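PDB 2JEP: xyloglucanase from Paenibacillus pabuli, which catalyses hydrolysis of the beta-1,4-linked glucan backbone of xyloglucan, a plant cell-wall polysaccharide, as a glycoside hydrolase of family 5. Local coordinates for residues 157-161 against 177-181; 274-280 against 327-333; 73-78 against 374-380. Where two conformers were deposited one is given. Numbering follows the deposited sequence.

Contact 1: 157-161 against 177-181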
loop_
_atom_site.group_PDB
_atom_site.type_symbol
_atom_site.label_atom_id
_atom_site.label_comp_id
_atom_site.label_asym_id
_atom_site.label_seq_id
_atom_site.Cartn_x
_atom_site.Cartn_y
_atom_site.Cartn_z
ATOM N N TYR A 157 -14.015 13.975 0.730
ATOM C CA TYR A 157 -13.592 12.620 0.401
ATOM C C TYR A 157 -14.533 11.937 -0.598
ATOM O O TYR A 157 -14.090 11.323 -1.578
ATOM C CB TYR A 157 -13.480 11.832 1.707
ATOM C CG TYR A 157 -12.955 10.425 1.594
ATOM C CD1 TYR A 157 -11.618 10.185 1.298
ATOM C CD2 TYR A 157 -13.774 9.336 1.842
ATOM C CE1 TYR A 157 -11.112 8.902 1.274
ATOM C CE2 TYR A 157 -13.280 8.047 1.804
ATOM C CZ TYR A 157 -11.946 7.820 1.523
ATOM O OH TYR A 157 -11.475 6.517 1.488
ATOM N N LYS A 158 -15.841 12.045 -0.354
ATOM C CA LYS A 158 -16.820 11.549 -1.292
ATOM C C LYS A 158 -16.612 12.140 -2.686
ATOM O O LYS A 158 -16.584 11.421 -3.684
ATOM C CB LYS A 158 -18.240 11.837 -0.778
ATOM C CG LYS A 158 -19.371 11.432 -1.756
ATOM C CD LYS A 158 -20.707 11.922 -1.212
ATOM C CE LYS A 158 -21.858 11.815 -2.163
ATOM N NZ LYS A 158 -23.036 12.449 -1.497
ATOM N N LYS A 159 -16.524 13.468 -2.770
ATOM C CA LYS A 159 -16.410 14.113 -4.076
ATOM C C LYS A 159 -15.109 13.738 -4.789
ATOM O O LYS A 159 -15.104 13.567 -6.017
ATOM C CB LYS A 159 -16.529 15.638 -3.919
ATOM C CG LYS A 159 -17.916 16.124 -3.523
ATOM C CD LYS A 159 -18.940 15.892 -4.647
ATOM C CE LYS A 159 -20.231 16.686 -4.470
ATOM N NZ LYS A 159 -21.079 16.483 -5.701
ATOM N N VAL A 160 -14.014 13.609 -4.025
ATOM C CA VAL A 160 -12.736 13.209 -4.594
ATOM C C VAL A 160 -12.842 11.787 -5.139
ATOM O O VAL A 160 -12.482 11.544 -6.292
ATOM C CB VAL A 160 -11.620 13.393 -3.557
ATOM C CG1 VAL A 160 -10.324 12.692 -3.987
ATOM C CG2 VAL A 160 -11.402 14.882 -3.334
ATOM N N TRP A 161 -13.365 10.830 -4.350
ATOM C CA TRP A 161 -13.480 9.473 -4.891
ATOM C C TRP A 161 -14.470 9.370 -6.034
ATOM O O TRP A 161 -14.280 8.557 -6.932
ATOM C CB TRP A 161 -13.774 8.425 -3.805
ATOM C CG TRP A 161 -12.514 7.825 -3.293
ATOM C CD1 TRP A 161 -11.986 7.909 -2.026
ATOM C CD2 TRP A 161 -11.590 7.035 -4.053
ATOM N NE1 TRP A 161 -10.813 7.224 -1.974
ATOM C CE2 TRP A 161 -10.537 6.681 -3.200
ATOM C CE3 TRP A 161 -11.572 6.565 -5.369
ATOM C CZ2 TRP A 161 -9.462 5.909 -3.633
ATOM C CZ3 TRP A 161 -10.501 5.810 -5.783
ATOM C CH2 TRP A 161 -9.460 5.506 -4.922
ATOM N N PHE A 177 -8.961 -0.080 -6.468
ATOM C CA PHE A 177 -8.929 1.182 -5.743
ATOM C C PHE A 177 -8.704 0.884 -4.257
ATOM O O PHE A 177 -9.375 0.014 -3.696
ATOM C CB PHE A 177 -10.239 1.968 -5.853
ATOM C CG PHE A 177 -10.689 2.326 -7.252
ATOM C CD1 PHE A 177 -9.822 2.439 -8.318
ATOM C CD2 PHE A 177 -12.014 2.614 -7.482
ATOM C CE1 PHE A 177 -10.299 2.785 -9.581
ATOM C CE2 PHE A 177 -12.483 2.983 -8.727
ATOM C CZ PHE A 177 -11.624 3.050 -9.782
ATOM N N GLU A 178 -7.813 1.655 -3.631
ATOM C CA GLU A 178 -7.477 1.557 -2.208
ATOM C C GLU A 178 -7.923 2.873 -1.548
ATOM O O GLU A 178 -7.538 3.965 -1.970
ATOM C CB GLU A 178 -5.958 1.355 -2.068
ATOM C CG GLU A 178 -5.438 1.298 -0.679
ATOM C CD GLU A 178 -3.934 1.176 -0.616
ATOM O OE1 GLU A 178 -3.277 1.304 -1.661
ATOM O OE2 GLU A 178 -3.401 0.935 0.492
ATOM N N SER A 179 -8.763 2.733 -0.516
ATOM C CA SER A 179 -9.495 3.881 0.004
ATOM C C SER A 179 -8.628 5.013 0.513
ATOM O O SER A 179 -8.975 6.188 0.377
ATOM C CB SER A 179 -10.396 3.419 1.125
ATOM O OG SER A 179 -9.649 2.837 2.185
ATOM N N MET A 180 -7.511 4.625 1.123
ATOM C CA MET A 180 -6.597 5.564 1.765
ATOM C C MET A 180 -5.394 4.737 2.184
ATOM O O MET A 180 -5.352 3.532 1.912
ATOM C CB MET A 180 -7.291 6.276 2.941
ATOM C CG MET A 180 -7.859 5.329 3.962
ATOM S SD MET A 180 -9.264 6.039 4.873
ATOM C CE MET A 180 -9.632 4.721 6.014
ATOM N N ASN A 181 -4.404 5.397 2.773
ATOM C CA ASN A 181 -3.128 4.759 3.043
ATOM C C ASN A 181 -2.999 4.399 4.520
ATOM O O ASN A 181 -3.616 3.413 4.959
ATOM C CB ASN A 181 -1.989 5.644 2.487
ATOM C CG ASN A 181 -0.616 5.077 2.740
ATOM O OD1 ASN A 181 -0.414 3.878 2.533
ATOM N ND2 ASN A 181 0.325 5.919 3.189
#
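Trp-161 lays the six-membered ring of its indole beside Phe-177: CH2 comes within 3.7 Å of Phe-177 CB, and the two ring centroids are 5.4 Å apart with planes inclined at 35°. The rings meet obliquely, in a close apolar fit. Trp-161 NE1 donates to Ser-179 O across 3.2 Å, with an N-H...O angle of 160°. One helical turn earlier, Tyr-157 OH donates to the same Ser-179 O at 2.8 Å. Two aromatic side chains four residues apart thus converge on one carbonyl, holding the chain just where it leaves the strand. Glu-178 points its CA-to-CB bond away from the helix and forms a salt bridge with Arg-87; its carbonyl O meets the edge of the indole, 3.2 Å from Trp-161 CZ2. In family 5 enzymes the fourth barrel strand leads into an Asn-Glu motif carrying the acid/base, and Asn-181 is probably its asparagine. The contact is fully buried: helix 150-167 packs on the strand that follows it, 175-178, as part of the (beta/alpha)8 barrel, with Phe-206 of helix 193-211 edge-to-face on Trp-161 and strand 222-225 alongside.

Contact 2: 274-280 against 327-333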
loop_
_atom_site.group_PDB
_atom_site.type_symbol
_atom_site.label_atom_id
_atom_site.label_comp_id
_atom_site.label_asym_id
_atom_site.label_seq_id
_atom_site.Cartn_x
_atom_site.Cartn_y
_atom_site.Cartn_z
ATOM N N GLU A 274 14.529 2.019 11.087
ATOM C CA GLU A 274 15.227 3.020 11.898
ATOM C C GLU A 274 16.566 3.393 11.244
ATOM O O GLU A 274 17.377 2.520 10.935
ATOM C CB GLU A 274 15.457 2.475 13.308
ATOM C CG GLU A 274 16.078 3.465 14.252
ATOM C CD GLU A 274 16.265 2.975 15.674
ATOM O OE1 GLU A 274 15.913 1.829 15.937
ATOM O OE2 GLU A 274 16.811 3.736 16.507
ATOM N N GLU A 275 16.771 4.694 11.027
ATOM C CA GLU A 275 17.871 5.199 10.205
ATOM C C GLU A 275 19.166 5.366 11.010
ATOM O O GLU A 275 19.692 6.470 11.189
ATOM C CB GLU A 275 17.439 6.494 9.500
ATOM C CG GLU A 275 16.368 6.277 8.430
ATOM C CD GLU A 275 16.062 7.523 7.620
ATOM O OE1 GLU A 275 16.239 8.627 8.165
ATOM O OE2 GLU A 275 15.680 7.388 6.423
ATOM N N ASN A 276 19.666 4.239 11.487
ATOM C CA ASN A 276 20.971 4.165 12.114
ATOM C C ASN A 276 21.459 2.723 12.052
ATOM O O ASN A 276 20.782 1.831 11.518
ATOM C CB ASN A 276 20.955 4.738 13.538
ATOM C CG ASN A 276 20.059 3.970 14.465
ATOM O OD1 ASN A 276 20.097 2.741 14.511
ATOM N ND2 ASN A 276 19.237 4.697 15.230
ATOM N N GLY A 277 22.670 2.513 12.552
ATOM C CA GLY A 277 23.306 1.198 12.471
ATOM C C GLY A 277 23.191 0.335 13.693
ATOM O O GLY A 277 23.895 -0.667 13.796
ATOM N N ASN A 278 22.258 0.663 14.589
ATOM C CA ASN A 278 22.139 -0.136 15.819
ATOM C C ASN A 278 21.836 -1.603 15.488
ATOM O O ASN A 278 22.429 -2.519 16.067
ATOM C CB ASN A 278 21.038 0.394 16.739
ATOM C CG ASN A 278 21.300 1.799 17.257
ATOM O OD1 ASN A 278 22.426 2.303 17.196
ATOM N ND2 ASN A 278 20.248 2.416 17.833
ATOM N N ILE A 279 20.892 -1.831 14.575
ATOM C CA ILE A 279 20.436 -3.169 14.206
ATOM C C ILE A 279 20.511 -3.272 12.683
ATOM O O ILE A 279 19.854 -2.515 11.952
ATOM C CB ILE A 279 18.986 -3.421 14.673
ATOM C CG1 ILE A 279 18.853 -3.264 16.193
ATOM C CG2 ILE A 279 18.507 -4.792 14.196
ATOM C CD1 ILE A 279 19.694 -4.241 17.048
ATOM N N THR A 280 21.309 -4.231 12.212
ATOM C CA THR A 280 21.588 -4.390 10.799
ATOM C C THR A 280 21.365 -5.821 10.282
ATOM O O THR A 280 21.614 -6.091 9.109
ATOM C CB THR A 280 23.039 -3.969 10.514
ATOM O OG1 THR A 280 23.890 -4.733 11.369
ATOM C CG2 THR A 280 23.247 -2.467 10.766
ATOM N N ILE A 327 15.489 -0.982 5.041
ATOM C CA ILE A 327 16.369 0.040 4.504
ATOM C C ILE A 327 17.827 -0.408 4.404
ATOM O O ILE A 327 18.319 -1.232 5.197
ATOM C CB ILE A 327 16.296 1.355 5.317
ATOM C CG1 ILE A 327 16.781 1.197 6.780
ATOM C CG2 ILE A 327 14.891 1.929 5.214
ATOM C CD1 ILE A 327 16.875 2.478 7.510
ATOM N N ASP A 328 18.541 0.195 3.450
ATOM C CA ASP A 328 19.932 -0.152 3.162
ATOM C C ASP A 328 20.861 0.349 4.247
ATOM O O ASP A 328 21.073 1.554 4.389
ATOM C CB ASP A 328 20.307 0.430 1.806
ATOM C CG ASP A 328 21.700 0.047 1.322
ATOM O OD1 ASP A 328 22.545 -0.326 2.159
ATOM O OD2 ASP A 328 21.907 0.161 0.082
ATOM N N LYS A 329 21.416 -0.602 5.004
ATOM C CA LYS A 329 22.360 -0.316 6.099
ATOM C C LYS A 329 23.752 -0.853 5.787
ATOM O O LYS A 329 24.536 -1.072 6.709
ATOM C CB LYS A 329 21.826 -0.838 7.449
ATOM C CG LYS A 329 20.557 -0.151 7.880
ATOM C CD LYS A 329 20.125 -0.570 9.257
ATOM C CE LYS A 329 18.818 0.052 9.663
ATOM N NZ LYS A 329 18.579 -0.084 11.147
ATOM N N THR A 330 24.067 -1.038 4.498
ATOM C CA THR A 330 25.404 -1.504 4.133
ATOM C C THR A 330 26.517 -0.515 4.494
ATOM O O THR A 330 27.672 -0.940 4.605
ATOM C CB THR A 330 25.506 -1.820 2.628
ATOM O OG1 THR A 330 25.195 -0.655 1.853
ATOM C CG2 THR A 330 24.612 -2.987 2.244
ATOM N N SER A 331 26.166 0.751 4.754
ATOM C CA SER A 331 27.134 1.749 5.229
ATOM C C SER A 331 27.514 1.527 6.692
ATOM O O SER A 331 28.493 2.095 7.174
ATOM C CB SER A 331 26.597 3.172 5.062
ATOM O OG SER A 331 25.432 3.406 5.836
ATOM N N TYR A 332 26.726 0.721 7.395
ATOM C CA TYR A 332 26.971 0.402 8.806
ATOM C C TYR A 332 27.517 -1.014 8.984
ATOM O O TYR A 332 28.324 -1.257 9.878
ATOM C CB TYR A 332 25.670 0.530 9.593
ATOM C CG TYR A 332 24.967 1.882 9.503
ATOM C CD1 TYR A 332 25.475 3.011 10.126
ATOM C CD2 TYR A 332 23.778 2.023 8.836
ATOM C CE1 TYR A 332 24.802 4.227 10.076
ATOM C CE2 TYR A 332 23.116 3.205 8.761
ATOM C CZ TYR A 332 23.623 4.315 9.395
ATOM O OH TYR A 332 22.936 5.507 9.385
ATOM N N ASP A 333 27.003 -1.953 8.196
ATOM C CA ASP A 333 27.324 -3.385 8.299
ATOM C C ASP A 333 27.436 -3.902 6.870
ATOM O O ASP A 333 26.444 -3.946 6.148
ATOM C CB ASP A 333 26.198 -4.088 9.056
ATOM C CG ASP A 333 26.390 -5.589 9.199
ATOM O OD1 ASP A 333 27.271 -6.170 8.508
ATOM O OD2 ASP A 333 25.620 -6.193 9.972
#
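Lys-329 runs its extended side chain into the curl of 274-280 and gives NZ three backbone acceptors, Glu-274 O, Asn-276 O and Ile-279 O, each at 2.9 Å; Asp-270 O is a further partner. The ammonium is therefore held by carbonyl dipoles, and the loop curls round it. Thr-280 OG1 donates to Asp-333 OD2 at 2.7 Å, while Asp-333 also caps a backbone N in the turn leading to helix 336-353. An Asx turn closed by Asn-276 OD1 on Asn-278 N, 3.0 Å, helps shape the curl. Around these bonds, Gly-277 CA sits over the face of the Tyr-332 ring, 3.7 Å from its centroid, a CH-pi contact so tight that a CB would clash. Tyr-332 OH is hydrogen-bonded to His-369. Ile-327 CD1 packs against Glu-274 O (3.5 Å) and Glu-275 CG (3.9 Å). Both segments are beta-alpha loops, following barrel strands 259-265 and 319-324, at the C-terminal end of the TIM barrel where enzymes of this fold carry their active sites.

Contact 3: 73-78 against 374-380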
loop_
_atom_site.group_PDB
_atom_site.type_symbol
_atom_site.label_atom_id
_atom_site.label_comp_id
_atom_site.label_asym_id
_atom_site.label_seq_id
_atom_site.Cartn_x
_atom_site.Cartn_y
_atom_site.Cartn_z
ATOM N N GLU A 73 9.146 2.541 -19.428
ATOM C CA GLU A 73 10.284 1.634 -19.358
ATOM C C GLU A 73 10.532 1.132 -17.934
ATOM O O GLU A 73 10.959 0.002 -17.748
ATOM C CB GLU A 73 11.549 2.294 -19.904
ATOM C CG GLU A 73 11.540 2.485 -21.439
ATOM C CD GLU A 73 10.773 3.687 -21.943
ATOM O OE1 GLU A 73 10.202 4.465 -21.168
ATOM O OE2 GLU A 73 10.762 3.844 -23.184
ATOM N N LEU A 74 10.310 1.972 -16.935
ATOM C CA LEU A 74 10.492 1.534 -15.547
ATOM C C LEU A 74 9.526 0.406 -15.220
ATOM O O LEU A 74 9.899 -0.615 -14.641
ATOM C CB LEU A 74 10.326 2.705 -14.568
ATOM C CG LEU A 74 10.437 2.348 -13.090
ATOM C CD1 LEU A 74 11.782 1.673 -12.730
ATOM C CD2 LEU A 74 10.174 3.584 -12.222
ATOM N N ILE A 75 8.271 0.591 -15.594
ATOM C CA ILE A 75 7.262 -0.411 -15.291
ATOM C C ILE A 75 7.540 -1.713 -16.047
ATOM O O ILE A 75 7.385 -2.807 -15.491
ATOM C CB ILE A 75 5.855 0.127 -15.600
ATOM C CG1 ILE A 75 5.554 1.419 -14.798
ATOM C CG2 ILE A 75 4.799 -0.935 -15.306
ATOM C CD1 ILE A 75 5.878 1.347 -13.275
ATOM N N LYS A 76 8.044 -1.605 -17.277
ATOM C CA LYS A 76 8.428 -2.794 -18.022
ATOM C C LYS A 76 9.571 -3.534 -17.346
ATOM O O LYS A 76 9.592 -4.775 -17.348
ATOM C CB LYS A 76 8.762 -2.442 -19.469
ATOM C CG LYS A 76 7.541 -2.098 -20.286
ATOM C CD LYS A 76 7.908 -1.786 -21.731
ATOM C CE LYS A 76 6.665 -1.565 -22.595
ATOM N NZ LYS A 76 6.953 -0.773 -23.829
ATOM N N LYS A 77 10.510 -2.799 -16.771
ATOM C CA LYS A 77 11.642 -3.414 -16.064
ATOM C C LYS A 77 11.177 -4.157 -14.815
ATOM O O LYS A 77 11.630 -5.277 -14.526
ATOM C CB LYS A 77 12.659 -2.330 -15.712
ATOM C CG LYS A 77 13.992 -2.814 -15.205
ATOM C CD LYS A 77 14.838 -3.400 -16.329
ATOM C CE LYS A 77 16.125 -3.985 -15.775
ATOM N NZ LYS A 77 16.957 -4.582 -16.854
ATOM N N VAL A 78 10.251 -3.544 -14.079
ATOM C CA VAL A 78 9.698 -4.173 -12.879
ATOM C C VAL A 78 8.943 -5.461 -13.275
ATOM O O VAL A 78 9.082 -6.518 -12.617
ATOM C CB VAL A 78 8.813 -3.162 -12.117
ATOM C CG1 VAL A 78 8.036 -3.835 -11.014
ATOM C CG2 VAL A 78 9.666 -2.031 -11.558
ATOM N N PHE A 374 15.807 -0.977 -8.020
ATOM C CA PHE A 374 16.132 -0.520 -9.379
ATOM C C PHE A 374 16.671 0.899 -9.310
ATOM O O PHE A 374 16.294 1.661 -8.425
ATOM C CB PHE A 374 14.875 -0.505 -10.254
ATOM C CG PHE A 374 14.181 -1.830 -10.332
ATOM C CD1 PHE A 374 14.500 -2.754 -11.330
ATOM C CD2 PHE A 374 13.174 -2.149 -9.441
ATOM C CE1 PHE A 374 13.854 -3.971 -11.399
ATOM C CE2 PHE A 374 12.524 -3.373 -9.504
ATOM C CZ PHE A 374 12.865 -4.283 -10.473
ATOM N N ASN A 375 17.556 1.239 -10.248
ATOM C CA ASN A 375 17.960 2.625 -10.439
ATOM C C ASN A 375 17.056 3.191 -11.530
ATOM O O ASN A 375 17.070 2.750 -12.677
ATOM C CB ASN A 375 19.450 2.798 -10.756
ATOM C CG ASN A 375 19.831 4.264 -10.931
ATOM O OD1 ASN A 375 19.209 4.967 -11.720
ATOM N ND2 ASN A 375 20.831 4.734 -10.191
ATOM N N ARG A 376 16.211 4.128 -11.103
ATOM C CA ARG A 376 15.219 4.704 -11.988
ATOM C C ARG A 376 15.825 5.652 -13.014
ATOM O O ARG A 376 15.226 5.925 -14.011
ATOM C CB ARG A 376 14.137 5.389 -11.177
ATOM C CG ARG A 376 13.405 4.412 -10.291
ATOM C CD ARG A 376 12.208 4.977 -9.550
ATOM N NE ARG A 376 11.721 4.000 -8.570
ATOM C CZ ARG A 376 10.730 4.229 -7.712
ATOM N NH1 ARG A 376 10.003 5.323 -7.795
ATOM N NH2 ARG A 376 10.446 3.354 -6.774
ATOM N N SER A 377 17.034 6.127 -12.786
ATOM C CA SER A 377 17.721 6.915 -13.814
ATOM C C SER A 377 18.096 6.147 -15.052
ATOM O O SER A 377 18.175 6.766 -16.104
ATOM C CB SER A 377 19.000 7.483 -13.245
ATOM O OG SER A 377 18.641 8.389 -12.267
ATOM N N ASN A 378 18.366 4.829 -14.960
ATOM C CA ASN A 378 18.705 3.998 -16.154
ATOM C C ASN A 378 18.029 2.647 -16.305
ATOM O O ASN A 378 18.441 1.846 -17.157
ATOM C CB ASN A 378 20.220 3.872 -16.348
ATOM C CG ASN A 378 20.892 3.152 -15.233
ATOM O OD1 ASN A 378 22.129 3.213 -15.065
ATOM N ND2 ASN A 378 20.114 2.453 -14.466
ATOM N N ASN A 379 16.996 2.390 -15.511
ATOM C CA ASN A 379 16.290 1.134 -15.531
ATOM C C ASN A 379 17.214 -0.004 -15.458
ATOM O O ASN A 379 17.087 -0.972 -16.207
ATOM C CB ASN A 379 15.417 0.980 -16.772
ATOM C CG ASN A 379 14.394 1.987 -16.809
ATOM O OD1 ASN A 379 13.751 2.169 -15.815
ATOM N ND2 ASN A 379 14.292 2.774 -17.917
ATOM N N THR A 380 18.100 0.067 -14.471
ATOM C CA THR A 380 18.918 -1.060 -14.172
ATOM C C THR A 380 18.508 -1.622 -12.822
ATOM O O THR A 380 17.955 -0.920 -11.964
ATOM C CB THR A 380 20.398 -0.688 -14.160
ATOM O OG1 THR A 380 20.609 0.362 -13.220
ATOM C CG2 THR A 380 20.858 -0.266 -15.580
HETATM O O HOH W 1 17.245 -2.052 -18.808
#
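A two-stranded hairpin, 374-375 with 380-381, packs its G1 beta bulge on helix 72-80; it belongs to the loop after the last barrel strand, 357-362. Asn-379 and Thr-380 both face Asn-375, and Asn-379 takes the left-handed backbone conformation (49°/51°) that such a bulge needs. Its CA-to-CB bond points toward the helix: OD1 of Asn-379 lies 3.3 Å from Leu-74 CA and ND2 3.4 Å from Glu-73 CB. Deeper in, Val-78 CG2 sits over the Phe-374 ring face, 4.2 Å from its centroid, a CH-pi contact, and Lys-77 CG approaches Phe-374 CD1 at 3.9 Å. Leu-74 CD2 touches Arg-376 CD at 3.6 Å, while the guanidinium goes on to Gly-49 O and a salt bridge with Asp-362. One water accepts from Lys-77 NZ (3.2 Å) and donates to Asn-379 O (2.8 Å). No direct hydrogen bond crosses, so the hold on the helix rests on van der Waals packing, partly of the Asn-379 amide against aliphatic atoms, with water as the polar link.

Overall arrangement
All three contacts belong to one (beta/alpha)8 barrel but differ in depth and in the elements they join. Contact 1 is the buried one, a helix on the barrel strand that follows it; contacts 2 and 3 are partly exposed. Contact 2 joins two irregular loops, and contact 3 brings a hairpin near the C-terminus back to an early helix, so that both other contacts fall inside the chain loop it closes. Contacts 1 and 2 lie on opposite sides of the centre, about 35 Å apart between centres, and no two contacts touch. Chemistry follows place: aromatic donors on a carbonyl inside, a lysine gathering carbonyls between loops, and packing with a bridging water at the hairpin.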